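Local coordinates for protein GCN5-related N-acetyltransferase (Anabaena variabilis, PDB 2OZG) that binds coenzyme A and probably transfers an acetyl group to an amine of its substrate, perhaps an aminoglycoside, at residues H179-R184 with W391-F396; M68-G73 with D284-R289; G305-L310 with S329-K334. All blocks are in the same frame, centred on the assembly; numbering follows the deposited sequence.

How the interactions relate
Interactions 1 and 2 lie in the core of the chain and interaction 3 near its surface, and their chemistry follows that division. Interactions 1 and 2 share the pairing of strand 182-183 with strand 58-72, and M392 packs on Q70, so the C-terminal tail, residues 179-184 and residues 68-73 touch one another in turn. Interaction 1 mixes a buried salt bridge with aromatic and aliphatic packing, whereas interaction 2 joins two widely separated strands through side-chain ends alone. Interaction 3, whose centre is about 26 Å from that of interaction 1, belongs to the sterol carrier protein region and depends mainly on backbone hydrogen bonds and water.

Interaction 1: residues H179-R184 with W391-F396; sequences HGYLDR and WMIDFF
R184 meets D394 across the contact in a buried salt bridge. R184 NE donates to D394 OD2 at 2.8 Å, nearly straight at 171°, on the syn side of the carboxylate and within the guanidinium plane; the bond from R184 NH2 to D394 OD1, also 2.8 Å, is bent and weak. The remaining nitrogen, NH1, pairs with D233. Beside this charged pair the packing is tight. L182 sets CD1 against D394, while its CD2 lies only 3.4 Å from CE of selenomethionine M392, a methyl brought there by the bend at chi3 (52°). A water, 3.0 Å from L182 N and 2.9 Å from D394 OD2, joins backbone to carboxylate. Y181 turns its edge to the face of W391 in a T-shaped pair with planes at 81°, Y181 CE1 standing 3.6 Å from W391 CH2. Its OH packs on I393 and hydrogen-bonds Q174. G180 lies against the W391 carbonyl, where any CB would clash.

The H179 end is more exposed but well bonded: H179 O accepts from W391 N at 3.1 Å, and the imidazole bonds to G73 and S358. F396 is looser, touching L182 only through CD2 and CE2, its side chain about 8 Å from bound coenzyme A. The C-terminal tail, which follows helix 375-385, thus packs against strand 182-183 and its flanks in the acetyltransferase part, and the buried R184 charge would probably keep D394 ionised.

Interaction 2: residues M68-G73 with D284-R289; sequences MGQWWG and DRWMLR
W72 and W286 reach toward each other from strands whose axes cross at 101° and stay 12.2 Å apart, so that only long side chains can bridge the distance. They meet tip to tip: CH2 of W72 comes to 3.6 Å from CH2 of W286, arriving at the edge of the W286 ring. Q70 also comes tip to tip with this indole, but obliquely, its amide plane 40° from the ring. Its CG stands anti to the backbone N (chi1 -159°), and the extended chain beyond carries Q70 NE2 to 3.4 Å from W286 CH2. L288 runs differently. It slides past W72 in the opposite direction, laying L288 CD1 3.9 Å from W72 CZ2, and the same methyl lies 3.8 Å from Q70 OE1.

Within strand 58-72, W72 NE1 donates to Q70 OE1 at 2.8 Å from above the plane of the amide carbonyl, while Q70 NE2 binds the carbonyl of G180. Both amide ends have a partner, though the indole bond is bent, which probably limits the rotation of the group. An alanine in place of W72 would probably leave Q70 OE1 without this donor and open a gap beside W286 and L288. Strand 115-118 lies against Q70, W72 and W286, and helix 349-357 covers L288.

The contact thus joins strands of the two acetyltransferase (GNAT) regions through the tips of two indoles, an amide and a methyl, and the buried amide has its polarity answered by an indole N-H and a backbone carbonyl.

Interaction 3: residues G305-L310 with S329-K334; sequences GVEAEL and SVANGK
A308 and V330 form a hydrogen-bonded antiparallel pair in the hairpin of strands 308-315 and 324-331, part of the sterol carrier protein domain. V330 N reaches A308 O at 2.7 Å, almost straight at 178°, and A308 N returns to V330 O at 3.0 Å. The same carbonyls also take CA-H contacts, E307 CA lying 3.2 Å from V330 O.

Outward from this ladder, the side chains divide between faces. V330 CG1 meets V306 CG1 loosely at 4.4 Å, and V330 itself rests on Y302 and on I384 of helix 375-385, which packs on this side. On the face of E309 and S329, a non-hydrogen-bonded pair, the aliphatic CG of E309 lies 3.5 Å from S329 OG, while OE1 of E309 turns to H311.

Beyond A331 the chain reverses in a type I' turn, closed by backbone bonds between A331 and K334. Two waters donate to V306 O; one accepts from N332 N, and the other, 2.8 Å from both V306 O and G333 N, accepts from G333 N. Solvent thus finishes the pairing where the strands part: the backbone supplies the directional bonds, thin apolar packing lines the inner side, and the opposite face carries E309 and S329.

Interaction 1: residues H179-R184 with W391-F396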
# COMPACT_ATOMS: atom_id res chain seq x y z
N HIS A 179 10.57 -27.09 -25.74
CA HIS A 179 9.60 -26.77 -26.81
C HIS A 179 9.27 -25.28 -26.68
O HIS A 179 8.78 -24.80 -25.62
CB HIS A 179 8.39 -27.69 -26.60
CG HIS A 179 7.41 -27.77 -27.74
ND1 HIS A 179 7.75 -28.18 -29.00
CD2 HIS A 179 6.05 -27.66 -27.74
CE1 HIS A 179 6.67 -28.25 -29.75
NE2 HIS A 179 5.62 -27.94 -29.01
N GLY A 180 9.70 -24.53 -27.72
CA GLY A 180 9.51 -23.08 -27.74
C GLY A 180 10.75 -22.20 -27.53
O GLY A 180 10.67 -20.99 -27.79
N TYR A 181 11.87 -22.79 -27.08
CA TYR A 181 13.08 -22.03 -26.78
C TYR A 181 13.67 -21.45 -28.01
O TYR A 181 13.56 -22.00 -29.13
CB TYR A 181 14.18 -22.86 -26.05
CG TYR A 181 14.52 -22.49 -24.61
CD1 TYR A 181 13.54 -22.34 -23.63
CD2 TYR A 181 15.85 -22.33 -24.22
CE1 TYR A 181 13.89 -22.01 -22.29
CE2 TYR A 181 16.20 -22.06 -22.90
CZ TYR A 181 15.21 -21.91 -21.93
OH TYR A 181 15.54 -21.59 -20.64
N LEU A 182 14.30 -20.32 -27.81
CA LEU A 182 14.98 -19.67 -28.94
C LEU A 182 16.30 -20.31 -29.30
O LEU A 182 16.95 -20.86 -28.44
CB LEU A 182 15.34 -18.24 -28.58
CG LEU A 182 14.20 -17.26 -28.31
CD1 LEU A 182 14.79 -15.83 -28.11
CD2 LEU A 182 13.17 -17.30 -29.41
N ASP A 183 16.63 -20.28 -30.59
CA ASP A 183 18.04 -20.44 -30.99
C ASP A 183 18.36 -18.95 -31.12
O ASP A 183 17.97 -18.29 -32.06
CB ASP A 183 18.27 -21.24 -32.27
CG ASP A 183 19.76 -21.29 -32.67
OD1 ASP A 183 20.58 -20.66 -31.99
OD2 ASP A 183 20.09 -21.92 -33.67
N ARG A 184 18.98 -18.40 -30.08
CA ARG A 184 19.16 -16.97 -29.97
C ARG A 184 19.97 -16.19 -31.02
O ARG A 184 21.07 -16.54 -31.40
CB ARG A 184 19.85 -16.67 -28.64
CG ARG A 184 19.01 -16.83 -27.40
CD ARG A 184 19.89 -16.79 -26.14
NE ARG A 184 19.04 -16.87 -24.94
CZ ARG A 184 19.46 -17.05 -23.70
NH1 ARG A 184 20.75 -17.20 -23.44
NH2 ARG A 184 18.57 -17.10 -22.70
N TRP A 391 7.34 -22.53 -23.98
CA TRP A 391 7.77 -21.32 -23.32
C TRP A 391 9.17 -20.96 -23.77
O TRP A 391 9.81 -21.72 -24.47
CB TRP A 391 7.65 -21.50 -21.80
CG TRP A 391 8.70 -22.49 -21.20
CD1 TRP A 391 8.65 -23.87 -21.23
CD2 TRP A 391 9.92 -22.16 -20.49
NE1 TRP A 391 9.75 -24.39 -20.59
CE2 TRP A 391 10.52 -23.36 -20.11
CE3 TRP A 391 10.52 -20.96 -20.10
CZ2 TRP A 391 11.71 -23.40 -19.41
CZ3 TRP A 391 11.70 -21.01 -19.40
CH2 TRP A 391 12.27 -22.21 -19.06
N MSE A 392 9.59 -19.73 -23.46
CA MSE A 392 10.93 -19.31 -23.69
C MSE A 392 11.32 -18.50 -22.47
O MSE A 392 10.45 -17.92 -21.79
CB MSE A 392 11.13 -18.44 -24.91
CG MSE A 392 10.58 -17.01 -24.81
SE MSE A 392 10.96 -16.11 -26.49
CE MSE A 392 10.25 -17.32 -27.68
N ILE A 393 12.62 -18.41 -22.26
CA ILE A 393 13.17 -17.66 -21.11
C ILE A 393 13.44 -16.21 -21.48
O ILE A 393 13.60 -15.32 -20.64
CB ILE A 393 14.43 -18.35 -20.59
CG1 ILE A 393 14.74 -17.92 -19.13
CG2 ILE A 393 15.66 -18.11 -21.54
CD1 ILE A 393 15.69 -18.85 -18.44
N ASP A 394 13.40 -15.96 -22.75
CA ASP A 394 13.81 -14.68 -23.30
C ASP A 394 12.66 -13.73 -23.67
O ASP A 394 11.56 -14.10 -24.03
CB ASP A 394 14.64 -14.93 -24.57
CG ASP A 394 15.93 -15.61 -24.32
OD1 ASP A 394 16.69 -15.16 -23.44
OD2 ASP A 394 16.23 -16.56 -25.05
N PHE A 395 12.96 -12.47 -23.57
CA PHE A 395 12.05 -11.47 -23.96
C PHE A 395 12.78 -10.68 -25.05
O PHE A 395 14.01 -10.59 -25.02
CB PHE A 395 11.76 -10.55 -22.81
CG PHE A 395 10.99 -9.37 -23.25
CD1 PHE A 395 9.61 -9.45 -23.42
CD2 PHE A 395 11.65 -8.20 -23.61
CE1 PHE A 395 8.89 -8.35 -23.90
CE2 PHE A 395 10.95 -7.11 -24.09
CZ PHE A 395 9.56 -7.20 -24.24
N PHE A 396 12.06 -10.15 -26.02
CA PHE A 396 12.67 -9.32 -27.06
C PHE A 396 11.55 -8.47 -27.67
O PHE A 396 10.36 -8.78 -27.44
CB PHE A 396 13.44 -10.15 -28.12
CG PHE A 396 12.58 -11.11 -28.89
CD1 PHE A 396 11.80 -10.65 -29.92
CD2 PHE A 396 12.49 -12.44 -28.54
CE1 PHE A 396 11.00 -11.49 -30.61
CE2 PHE A 396 11.70 -13.31 -29.21
CZ PHE A 396 10.93 -12.87 -30.25
OXT PHE A 396 11.80 -7.45 -28.33
O HOH W 1 14.65 -18.98 -25.15

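Interaction 2: residues M68-G73 with D284-R289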
# COMPACT_ATOMS: atom_id res chain seq x y z
N MSE A 68 16.58 -15.71 -36.61
CA MSE A 68 17.21 -16.69 -35.75
C MSE A 68 16.51 -18.03 -35.88
O MSE A 68 16.22 -18.47 -36.97
CB MSE A 68 17.19 -16.14 -34.32
CG MSE A 68 15.84 -15.81 -33.80
SE MSE A 68 15.78 -15.29 -31.95
CE MSE A 68 14.39 -13.96 -32.09
N GLY A 69 16.32 -18.74 -34.78
CA GLY A 69 15.66 -20.02 -34.82
C GLY A 69 14.88 -20.22 -33.55
O GLY A 69 15.08 -19.51 -32.54
N GLN A 70 14.00 -21.22 -33.61
CA GLN A 70 13.19 -21.60 -32.46
C GLN A 70 13.10 -23.13 -32.44
O GLN A 70 12.90 -23.75 -33.48
CB GLN A 70 11.78 -21.01 -32.57
CG GLN A 70 11.10 -20.94 -31.25
CD GLN A 70 9.88 -20.12 -31.23
OE1 GLN A 70 9.21 -19.95 -32.26
NE2 GLN A 70 9.47 -19.68 -30.01
N TRP A 71 13.25 -23.71 -31.24
CA TRP A 71 13.21 -25.17 -31.11
C TRP A 71 11.79 -25.73 -30.89
O TRP A 71 11.20 -25.51 -29.84
CB TRP A 71 14.17 -25.59 -30.01
CG TRP A 71 15.60 -25.24 -30.29
CD1 TRP A 71 16.25 -24.11 -29.87
CD2 TRP A 71 16.58 -26.00 -31.02
NE1 TRP A 71 17.53 -24.10 -30.30
CE2 TRP A 71 17.77 -25.25 -31.01
CE3 TRP A 71 16.57 -27.24 -31.66
CZ2 TRP A 71 18.96 -25.71 -31.61
CZ3 TRP A 71 17.72 -27.66 -32.30
CH2 TRP A 71 18.90 -26.92 -32.26
N TRP A 72 11.24 -26.46 -31.88
CA TRP A 72 9.90 -27.05 -31.81
C TRP A 72 10.06 -28.55 -32.04
O TRP A 72 10.58 -28.98 -33.08
CB TRP A 72 8.95 -26.44 -32.87
CG TRP A 72 8.68 -24.94 -32.68
CD1 TRP A 72 9.22 -23.87 -33.40
CD2 TRP A 72 7.91 -24.37 -31.63
NE1 TRP A 72 8.72 -22.68 -32.88
CE2 TRP A 72 7.93 -22.97 -31.79
CE3 TRP A 72 7.12 -24.93 -30.59
CZ2 TRP A 72 7.25 -22.13 -30.93
CZ3 TRP A 72 6.49 -24.12 -29.73
CH2 TRP A 72 6.54 -22.73 -29.89
N GLY A 73 9.61 -29.33 -31.07
CA GLY A 73 9.71 -30.76 -31.09
C GLY A 73 11.17 -31.19 -31.27
O GLY A 73 11.44 -32.20 -31.89
N ASP A 284 3.31 -13.53 -19.52
CA ASP A 284 3.01 -12.97 -20.81
C ASP A 284 2.89 -14.11 -21.82
O ASP A 284 3.54 -15.15 -21.67
CB ASP A 284 4.16 -12.07 -21.27
CG ASP A 284 4.20 -10.77 -20.52
OD1 ASP A 284 3.49 -9.83 -20.92
OD2 ASP A 284 4.97 -10.66 -19.53
N ARG A 285 1.99 -13.95 -22.78
CA ARG A 285 1.98 -14.84 -23.90
C ARG A 285 2.56 -14.12 -25.10
O ARG A 285 2.12 -13.07 -25.47
CB ARG A 285 0.61 -15.39 -24.21
CG ARG A 285 0.10 -16.28 -23.12
CD ARG A 285 -1.34 -16.72 -23.37
NE ARG A 285 -1.78 -17.50 -22.24
CZ ARG A 285 -3.04 -17.82 -22.00
NH1 ARG A 285 -4.00 -17.48 -22.85
NH2 ARG A 285 -3.34 -18.47 -20.87
N TRP A 286 3.57 -14.74 -25.69
CA TRP A 286 4.06 -14.31 -26.94
C TRP A 286 3.24 -14.91 -28.08
O TRP A 286 2.52 -15.92 -27.91
CB TRP A 286 5.56 -14.59 -27.09
CG TRP A 286 6.06 -15.85 -26.52
CD1 TRP A 286 6.54 -16.04 -25.25
CD2 TRP A 286 6.21 -17.10 -27.19
NE1 TRP A 286 6.96 -17.34 -25.09
CE2 TRP A 286 6.83 -17.99 -26.28
CE3 TRP A 286 5.90 -17.56 -28.48
CZ2 TRP A 286 7.14 -19.31 -26.62
CZ3 TRP A 286 6.22 -18.85 -28.81
CH2 TRP A 286 6.84 -19.72 -27.87
N MSE A 287 3.40 -14.31 -29.25
CA MSE A 287 2.62 -14.70 -30.37
C MSE A 287 3.46 -15.20 -31.47
O MSE A 287 4.63 -14.80 -31.61
CB MSE A 287 1.86 -13.49 -30.84
CG MSE A 287 0.78 -13.00 -29.90
SE MSE A 287 -0.28 -11.53 -30.69
CE MSE A 287 -2.12 -12.15 -30.23
N LEU A 288 2.85 -16.01 -32.32
CA LEU A 288 3.54 -16.61 -33.48
C LEU A 288 2.71 -16.46 -34.75
O LEU A 288 1.49 -16.54 -34.72
CB LEU A 288 3.75 -18.12 -33.20
CG LEU A 288 4.58 -18.90 -34.26
CD1 LEU A 288 5.64 -19.83 -33.69
CD2 LEU A 288 3.64 -19.66 -35.23
N ARG A 289 3.40 -16.22 -35.86
CA ARG A 289 2.77 -16.17 -37.14
C ARG A 289 3.33 -17.32 -37.97
O ARG A 289 4.56 -17.49 -38.09
CB ARG A 289 3.08 -14.83 -37.84
CG ARG A 289 1.88 -14.27 -38.71
CD ARG A 289 1.57 -15.03 -39.97
NE ARG A 289 0.47 -14.35 -40.67
CZ ARG A 289 -0.06 -14.76 -41.81
NH1 ARG A 289 0.38 -15.87 -42.40
NH2 ARG A 289 -1.08 -14.10 -42.32

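Interaction 3: residues G305-L310 with S329-K334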
# COMPACT_ATOMS: atom_id res chain seq x y z
N GLY A 305 6.29 -42.47 -32.42
CA GLY A 305 5.22 -43.40 -32.19
C GLY A 305 3.93 -42.97 -32.86
O GLY A 305 2.95 -43.68 -32.83
N VAL A 306 3.94 -41.78 -33.46
CA VAL A 306 2.78 -41.25 -34.14
C VAL A 306 2.87 -41.53 -35.65
O VAL A 306 3.89 -41.28 -36.30
CB VAL A 306 2.64 -39.75 -33.86
CG1 VAL A 306 1.49 -39.16 -34.67
CG2 VAL A 306 2.45 -39.49 -32.33
N GLU A 307 1.82 -42.10 -36.21
CA GLU A 307 1.77 -42.28 -37.65
C GLU A 307 0.37 -41.82 -38.03
O GLU A 307 -0.62 -42.51 -37.73
CB GLU A 307 2.07 -43.72 -38.07
CG GLU A 307 2.19 -43.89 -39.57
CD GLU A 307 2.62 -45.30 -39.98
OE1 GLU A 307 3.27 -46.00 -39.17
OE2 GLU A 307 2.31 -45.71 -41.12
N ALA A 308 0.29 -40.66 -38.67
CA ALA A 308 -1.01 -40.10 -39.01
C ALA A 308 -0.94 -39.14 -40.14
O ALA A 308 0.07 -38.48 -40.34
CB ALA A 308 -1.58 -39.38 -37.82
N GLU A 309 -2.06 -39.05 -40.85
CA GLU A 309 -2.22 -38.12 -41.93
C GLU A 309 -3.36 -37.15 -41.53
O GLU A 309 -4.50 -37.57 -41.32
CB GLU A 309 -2.60 -38.90 -43.15
CG GLU A 309 -2.42 -38.24 -44.43
CD GLU A 309 -2.73 -39.20 -45.56
OE1 GLU A 309 -3.91 -39.31 -45.93
OE2 GLU A 309 -1.77 -39.83 -46.09
N LEU A 310 -3.05 -35.88 -41.39
CA LEU A 310 -4.06 -34.90 -41.02
C LEU A 310 -4.38 -34.02 -42.21
O LEU A 310 -3.48 -33.40 -42.78
CB LEU A 310 -3.60 -34.06 -39.79
CG LEU A 310 -4.59 -33.04 -39.23
CD1 LEU A 310 -5.92 -33.66 -38.85
CD2 LEU A 310 -3.98 -32.36 -38.05
N SER A 329 1.44 -35.41 -43.28
CA SER A 329 1.64 -36.85 -43.01
C SER A 329 2.81 -36.97 -42.08
O SER A 329 3.92 -36.53 -42.41
CB SER A 329 1.96 -37.67 -44.29
OG SER A 329 0.91 -37.51 -45.21
N VAL A 330 2.56 -37.53 -40.91
CA VAL A 330 3.60 -37.68 -39.87
C VAL A 330 3.95 -39.16 -39.62
O VAL A 330 3.09 -40.04 -39.51
CB VAL A 330 3.15 -36.97 -38.54
CG1 VAL A 330 4.20 -37.11 -37.45
CG2 VAL A 330 2.89 -35.48 -38.78
N ALA A 331 5.24 -39.44 -39.55
CA ALA A 331 5.72 -40.78 -39.23
C ALA A 331 7.18 -40.63 -38.84
O ALA A 331 7.88 -39.73 -39.32
CB ALA A 331 5.59 -41.68 -40.38
N ASN A 332 7.60 -41.46 -37.90
CA ASN A 332 8.98 -41.52 -37.45
C ASN A 332 9.52 -40.20 -37.03
O ASN A 332 10.69 -39.91 -37.23
CB ASN A 332 9.86 -42.09 -38.56
CG ASN A 332 9.35 -43.39 -39.08
OD1 ASN A 332 8.90 -43.45 -40.21
ND2 ASN A 332 9.31 -44.41 -38.24
N GLY A 333 8.66 -39.41 -36.40
CA GLY A 333 9.08 -38.10 -35.86
C GLY A 333 9.23 -36.98 -36.88
O GLY A 333 9.59 -35.85 -36.53
N LYS A 334 8.88 -37.26 -38.11
CA LYS A 334 9.03 -36.33 -39.21
C LYS A 334 7.73 -36.19 -39.98
O LYS A 334 6.87 -37.05 -39.85
CB LYS A 334 10.11 -36.83 -40.14
CG LYS A 334 11.39 -37.26 -39.47
CD LYS A 334 12.38 -37.80 -40.51
CE LYS A 334 12.46 -39.31 -40.52
NZ LYS A 334 13.49 -39.73 -39.51
O HOH W 2 6.03 -43.34 -36.75
O HOH W 3 6.10 -39.86 -35.46